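Local coordinates for DUF3501 family protein (Burkholderia pseudomallei K96243, PDB 3FJV) that is of unknown function but pairs an antiparallel sheet with a group of packed helices, its family being placed in the E-set clan, at residues L9-L12 against E13-A16; V81-G84 against S85-K88. One frame throughout, in Å; residues are numbered along the deposited sequence.

Contact 1: L9-L12 against E13-A16; sequences LLTL and EAYA
The Tyr15 ring meets Leu10 at its edge, where Leu10 CD1 lies near the ring plane, 4.4 Å from Tyr15 CD1. His56 stacks on the same phenol ring. With CG set opposite the backbone N (chi1 -176°), the tyrosine swings its phenol away from the turn, while its CB stays 4.2 Å from Leu10 CB. Leu10 also brings that CB to 4.0 Å from the methyl of Ala14, so this leucine, still in the loop, lies against both residues of the first helical turn.

Thr11 is the N-cap. Its OG1 takes the Ala14 N-H at 3.1 Å, a position set by chi1 of 56°, which puts the hydroxyl between the backbone N and the carbonyl carbon. Its carbonyl opens the helical ladder: Tyr15 N gives Thr11 O a bond of 2.8 Å, almost straight at 170°. Ala16 N follows on Leu12 O at 3.0 Å.

This is the outer start of helix 12-30. Tyr15 OH bonds to Glu57 and Leu10 N to His56, both on helix 48-62, and Leu9 packs on Ile55 and Leu59 of that helix as well as on Ile70 and Leu74 of helix 67-77.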
# COMPACT_ATOMS: atom_id res chain seq x y z
N LEU A 9 -3.07 -15.08 22.44
CA LEU A 9 -3.24 -13.64 22.45
C LEU A 9 -3.89 -13.14 23.73
O LEU A 9 -4.70 -13.80 24.34
CB LEU A 9 -4.15 -13.25 21.29
CG LEU A 9 -3.75 -13.68 19.89
CD1 LEU A 9 -4.79 -13.20 18.86
CD2 LEU A 9 -2.35 -13.13 19.57
N LEU A 10 -3.49 -11.95 24.13
CA LEU A 10 -4.16 -11.24 25.19
C LEU A 10 -5.50 -10.70 24.70
O LEU A 10 -5.72 -10.47 23.50
CB LEU A 10 -3.26 -10.10 25.68
CG LEU A 10 -1.91 -10.51 26.25
CD1 LEU A 10 -1.16 -9.30 26.72
CD2 LEU A 10 -2.05 -11.54 27.39
N THR A 11 -6.41 -10.50 25.63
CA THR A 11 -7.63 -9.80 25.33
C THR A 11 -7.29 -8.34 25.11
O THR A 11 -6.20 -7.88 25.47
CB THR A 11 -8.57 -9.87 26.52
OG1 THR A 11 -7.89 -9.34 27.66
CG2 THR A 11 -9.03 -11.32 26.80
N LEU A 12 -8.25 -7.58 24.58
CA LEU A 12 -8.05 -6.14 24.36
C LEU A 12 -7.71 -5.47 25.70
O LEU A 12 -6.85 -4.61 25.77
CB LEU A 12 -9.33 -5.49 23.77
CG LEU A 12 -9.73 -5.86 22.33
CD1 LEU A 12 -11.01 -5.12 21.87
CD2 LEU A 12 -8.58 -5.60 21.33
N GLU A 13 -8.42 -5.85 26.74
CA GLU A 13 -8.22 -5.28 28.05
C GLU A 13 -6.83 -5.54 28.61
O GLU A 13 -6.19 -4.64 29.18
CB GLU A 13 -9.29 -5.85 29.01
CG GLU A 13 -9.04 -5.53 30.47
CD GLU A 13 -10.09 -6.10 31.40
OE1 GLU A 13 -11.07 -6.73 30.94
OE2 GLU A 13 -9.91 -5.89 32.61
N ALA A 14 -6.39 -6.80 28.51
CA ALA A 14 -5.10 -7.19 29.04
C ALA A 14 -3.98 -6.55 28.20
O ALA A 14 -3.00 -6.06 28.76
CB ALA A 14 -4.96 -8.72 29.08
N TYR A 15 -4.13 -6.50 26.86
CA TYR A 15 -3.08 -5.83 26.05
C TYR A 15 -2.96 -4.34 26.34
O TYR A 15 -1.85 -3.80 26.45
CB TYR A 15 -3.25 -6.08 24.53
CG TYR A 15 -2.13 -5.47 23.74
CD1 TYR A 15 -0.85 -6.03 23.78
CD2 TYR A 15 -2.31 -4.34 22.96
CE1 TYR A 15 0.19 -5.49 23.08
CE2 TYR A 15 -1.26 -3.78 22.25
CZ TYR A 15 -0.01 -4.36 22.32
OH TYR A 15 1.05 -3.83 21.61
N ALA A 16 -4.10 -3.65 26.49
CA ALA A 16 -4.06 -2.22 26.70
C ALA A 16 -3.31 -1.91 27.97
O ALA A 16 -2.60 -0.93 28.00
CB ALA A 16 -5.53 -1.56 26.74

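Contact 2: V81-G84 against S85-K88; sequences VPDG and SNLK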
# COMPACT_ATOMS: atom_id res chain seq x y z
N VAL A 81 4.91 -16.26 9.63
CA VAL A 81 5.36 -17.28 10.56
C VAL A 81 6.42 -18.22 9.94
O VAL A 81 6.14 -18.92 8.96
CB VAL A 81 4.17 -18.07 11.10
CG1 VAL A 81 4.64 -19.15 12.07
CG2 VAL A 81 3.16 -17.10 11.78
N PRO A 82 7.65 -18.22 10.47
CA PRO A 82 8.64 -19.19 9.95
C PRO A 82 8.27 -20.65 10.24
O PRO A 82 7.58 -20.93 11.20
CB PRO A 82 9.96 -18.76 10.60
CG PRO A 82 9.64 -17.85 11.61
CD PRO A 82 8.21 -17.43 11.57
N ASP A 83 8.60 -21.57 9.36
CA ASP A 83 8.01 -22.88 9.48
C ASP A 83 9.00 -23.97 9.75
O ASP A 83 8.59 -25.14 9.81
CB ASP A 83 7.20 -23.23 8.25
CG ASP A 83 8.00 -23.17 7.01
OD1 ASP A 83 9.27 -23.20 7.10
OD2 ASP A 83 7.37 -23.08 5.94
N GLY A 84 10.28 -23.64 9.91
CA GLY A 84 11.30 -24.68 10.06
C GLY A 84 12.43 -24.60 9.01
O GLY A 84 13.56 -24.82 9.34
N SER A 85 12.07 -24.28 7.78
CA SER A 85 13.01 -24.25 6.68
C SER A 85 13.05 -22.93 5.93
O SER A 85 13.71 -22.82 4.90
CB SER A 85 12.71 -25.39 5.73
OG SER A 85 13.25 -26.61 6.22
N ASN A 86 12.36 -21.93 6.47
CA ASN A 86 12.36 -20.65 5.84
C ASN A 86 12.36 -19.49 6.80
O ASN A 86 11.76 -19.51 7.90
CB ASN A 86 11.17 -20.53 4.93
CG ASN A 86 9.92 -20.90 5.62
OD1 ASN A 86 9.82 -20.76 6.85
ND2 ASN A 86 8.97 -21.43 4.87
N LEU A 87 13.08 -18.48 6.40
CA LEU A 87 13.04 -17.22 7.11
C LEU A 87 11.94 -16.37 6.43
O LEU A 87 11.76 -16.42 5.17
CB LEU A 87 14.38 -16.55 6.99
CG LEU A 87 15.59 -17.32 7.55
CD1 LEU A 87 16.93 -16.57 7.29
CD2 LEU A 87 15.39 -17.57 9.03
N LYS A 88 11.20 -15.64 7.24
CA LYS A 88 10.13 -14.75 6.77
C LYS A 88 10.48 -13.31 7.15
O LYS A 88 10.98 -13.08 8.24
CB LYS A 88 8.76 -15.14 7.39
CG LYS A 88 8.29 -16.60 7.21
CD LYS A 88 8.02 -16.96 5.82
CE LYS A 88 7.37 -18.37 5.70
NZ LYS A 88 6.01 -18.44 6.25
O HOH W 1 5.56 -21.18 5.25
O HOH W 2 11.96 -21.58 9.83
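The chain doubles back between Val81-Gly84 and Ser85-Lys88, their end-to-end directions 158° apart, with Gly84 at a positive phi in the bend. Asp83 folds its carboxylate over the turn: chi1 of 57° sets CG between the backbone N and the carbonyl carbon, and OD1 accepts Ser85 N at 3.1 Å, nearly along the C-O axis, which closes an Asx turn. Asn86 answers from the far arm. It has two conformers, and its side-chain bonds are provisional, holding for one: OD1 takes Asp83 N at 2.9 Å in the plane of the amide carbonyl, a weak bond from ND2 to Asp83 OD2 is doubtful, and ND2 also reaches Glu150.

The turn delivers the chain into strand 86-93, which runs antiparallel to both its neighbours, 41-45 and 144-150. Ser85 OG, just before the strand, is hydrogen-bonded to Lys156 NZ.

Lys88 is buried, its chain bent at chi2 and chi4 to bring the ammonium back to the incoming loop. NZ gives a bond of 2.8 Å to Val81 O, approaching from above the carbonyl plane (46° out of it), and a second to Pro79 O. A water accepts from Lys88 NZ at 3.0 Å and donates to Asp83 OD2 at 2.7 Å, so ammonium and carboxylate share it without touching. Another water accepts from Gly84 N at 2.7 Å and donates to Asn86 O at 2.8 Å, linking the two arms.

Contact 1 and contact 2 do not touch: their centres lie 27 Å apart and their nearest atoms about 10 Å. The first starts a helix at the periphery, its centre 24 Å from the centre of the chain; the second starts a strand of the sheet, 10 Å from that point. Helix 67-77 connects them: its side chains are touched from the 9-12 end, and the chain leaving it becomes the loop of 81-84. The N-terminal tail makes another tie, Met2, seven residues before Leu9, touching Val81. The protein's function is unknown, and neither contact can be tied to a site.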